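Local atomic coordinates of probable oxidoreductase (Mycobacterium abscessus, PDB entry 4EYE), a protein that probably catalyses an oxidation-reduction reaction as a quinone-oxidoreductase-like member of the medium-chain dehydrogenase/reductase superfamily. Residues Ala189-Thr194 and Asp206-Leu211. Sequence-based numbering, arbitrary orientation.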
loop_
_atom_site.group_PDB
_atom_site.type_symbol
_atom_site.label_atom_id
_atom_site.label_comp_id
_atom_site.label_asym_id
_atom_site.label_seq_id
_atom_site.Cartn_x
_atom_site.Cartn_y
_atom_site.Cartn_z
ATOM N N ALA A 189 12.831 12.048 -4.440
ATOM C CA ALA A 189 11.452 12.114 -4.017
ATOM C C ALA A 189 10.922 13.529 -4.151
ATOM O O ALA A 189 11.620 14.497 -3.778
ATOM C CB ALA A 189 11.354 11.665 -2.576
ATOM N N VAL A 190 9.709 13.660 -4.680
ATOM C CA VAL A 190 9.005 14.950 -4.694
ATOM C C VAL A 190 7.829 14.870 -3.735
ATOM O O VAL A 190 7.108 13.866 -3.734
ATOM C CB VAL A 190 8.507 15.314 -6.087
ATOM C CG1 VAL A 190 7.738 16.641 -6.047
ATOM C CG2 VAL A 190 9.707 15.455 -7.024
ATOM N N VAL A 191 7.696 15.875 -2.875
ATOM C CA VAL A 191 6.601 15.927 -1.916
ATOM C C VAL A 191 5.657 17.088 -2.228
ATOM O O VAL A 191 6.094 18.222 -2.368
ATOM C CB VAL A 191 7.099 16.065 -0.460
ATOM C CG1 VAL A 191 7.864 14.803 -0.018
ATOM C CG2 VAL A 191 7.922 17.340 -0.253
ATOM N N ASN A 192 4.360 16.828 -2.329
ATOM C CA ASN A 192 3.436 17.949 -2.362
ATOM C C ASN A 192 3.066 18.491 -0.974
ATOM O O ASN A 192 2.513 19.583 -0.873
ATOM C CB ASN A 192 2.221 17.711 -3.263
ATOM C CG ASN A 192 1.475 16.454 -2.948
ATOM O OD1 ASN A 192 0.700 16.411 -1.987
ATOM N ND2 ASN A 192 1.648 15.428 -3.797
ATOM N N ARG A 193 3.386 17.748 0.085
ATOM C CA ARG A 193 3.242 18.246 1.467
ATOM C C ARG A 193 4.641 18.537 2.019
ATOM O O ARG A 193 5.371 17.621 2.389
ATOM C CB ARG A 193 2.539 17.195 2.342
ATOM C CG ARG A 193 1.041 17.012 2.051
ATOM C CD ARG A 193 0.488 15.781 2.767
ATOM N NE ARG A 193 0.967 14.508 2.177
ATOM C CZ ARG A 193 0.744 13.302 2.695
ATOM N NH1 ARG A 193 0.009 13.160 3.802
ATOM N NH2 ARG A 193 1.241 12.216 2.087
ATOM N N THR A 194 5.041 19.808 2.035
ATOM C CA THR A 194 6.431 20.149 2.358
ATOM C C THR A 194 6.780 19.849 3.829
ATOM O O THR A 194 7.940 19.641 4.155
ATOM C CB THR A 194 6.775 21.604 1.986
ATOM O OG1 THR A 194 5.978 22.491 2.775
ATOM C CG2 THR A 194 6.519 21.867 0.480
ATOM N N ASP A 206 17.315 9.885 -1.514
ATOM C CA ASP A 206 18.623 10.525 -1.641
ATOM C C ASP A 206 18.509 12.050 -1.790
ATOM O O ASP A 206 19.318 12.788 -1.270
ATOM C CB ASP A 206 19.379 9.915 -2.821
ATOM C CG ASP A 206 19.614 8.435 -2.648
ATOM O OD1 ASP A 206 20.486 8.073 -1.834
ATOM O OD2 ASP A 206 18.931 7.617 -3.308
ATOM N N ILE A 207 17.483 12.504 -2.505
ATOM C CA ILE A 207 17.253 13.929 -2.722
ATOM C C ILE A 207 15.749 14.113 -2.561
ATOM O O ILE A 207 14.965 13.313 -3.111
ATOM C CB ILE A 207 17.665 14.364 -4.146
ATOM C CG1 ILE A 207 19.197 14.479 -4.278
ATOM C CG2 ILE A 207 17.025 15.702 -4.493
ATOM C CD1 ILE A 207 19.846 13.465 -5.206
ATOM N N VAL A 208 15.356 15.089 -1.743
ATOM C CA VAL A 208 13.960 15.447 -1.632
ATOM C C VAL A 208 13.745 16.833 -2.233
ATOM O O VAL A 208 14.552 17.714 -2.040
ATOM C CB VAL A 208 13.474 15.405 -0.176
ATOM C CG1 VAL A 208 11.986 15.712 -0.116
ATOM C CG2 VAL A 208 13.766 14.041 0.423
ATOM N N LEU A 209 12.659 16.996 -2.982
ATOM C CA LEU A 209 12.326 18.245 -3.649
ATOM C C LEU A 209 10.864 18.561 -3.449
ATOM O O LEU A 209 10.033 17.647 -3.447
ATOM C CB LEU A 209 12.596 18.145 -5.151
ATOM C CG LEU A 209 14.060 18.115 -5.556
ATOM C CD1 LEU A 209 14.142 17.670 -7.005
ATOM C CD2 LEU A 209 14.690 19.486 -5.331
ATOM N N PRO A 210 10.529 19.862 -3.292
ATOM C CA PRO A 210 9.139 20.238 -3.126
ATOM C C PRO A 210 8.433 20.335 -4.482
ATOM O O PRO A 210 9.061 20.633 -5.485
ATOM C CB PRO A 210 9.226 21.596 -2.433
ATOM C CG PRO A 210 10.516 22.175 -2.906
ATOM C CD PRO A 210 11.438 21.014 -3.161
ATOM N N LEU A 211 7.144 20.042 -4.517
ATOM C CA LEU A 211 6.383 20.164 -5.750
ATOM C C LEU A 211 5.967 21.614 -5.882
ATOM O O LEU A 211 4.943 22.008 -5.350
ATOM C CB LEU A 211 5.144 19.263 -5.729
ATOM C CG LEU A 211 4.291 19.296 -7.010
ATOM C CD1 LEU A 211 4.915 18.433 -8.108
ATOM C CD2 LEU A 211 2.849 18.857 -6.721
#
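V190 and L211 meet on one face of the sheet, their side chains crossing at about a right angle, with CG1 of V190 3.7 Å from CB of L211. With chi1 of 178°, CG1 of V190 stands opposite the backbone N and beside the carbonyl carbon, on the side where L211 lies, while CG2 lies near CB of L209. W215 and V219 of helix 215-222 pack on this face, against V190 and L209 respectively. On the other face CG1 of V191 approaches CG1 of V208 at 4.2 Å, and V200 of helix 197-203 touches A189, V191 and V208. Further along, L211 reaches past the strand end, its CD2 3.7 Å from CB of N192, and CG2 of T194 rests against CB of P210.

Between the two apolar faces runs parallel backbone pairing. A189 gives its N-H to O of I207 (N to O 2.8 Å) and accepts from N of L209; V191 N donates to O of L209, and V191 O accepts the N-H of L211 (N to O 3.0 Å), just beyond strand 207-210. At the opposite end, the carboxylate of D206 forms a salt bridge with K181 and accepts the backbone N-H of V187.

Helix 197-203 links the two parallel strands and covers the A189/V191/V208 face, a beta-alpha-beta crossover of a Rossmann-type fold, as in the nucleotide-binding domains of this superfamily, with strand 207-210 forming one edge of its six-stranded parallel sheet. The chemistry implies that main-chain bonds fix the register of this edge strand, while aliphatic groups on both faces seat the helices.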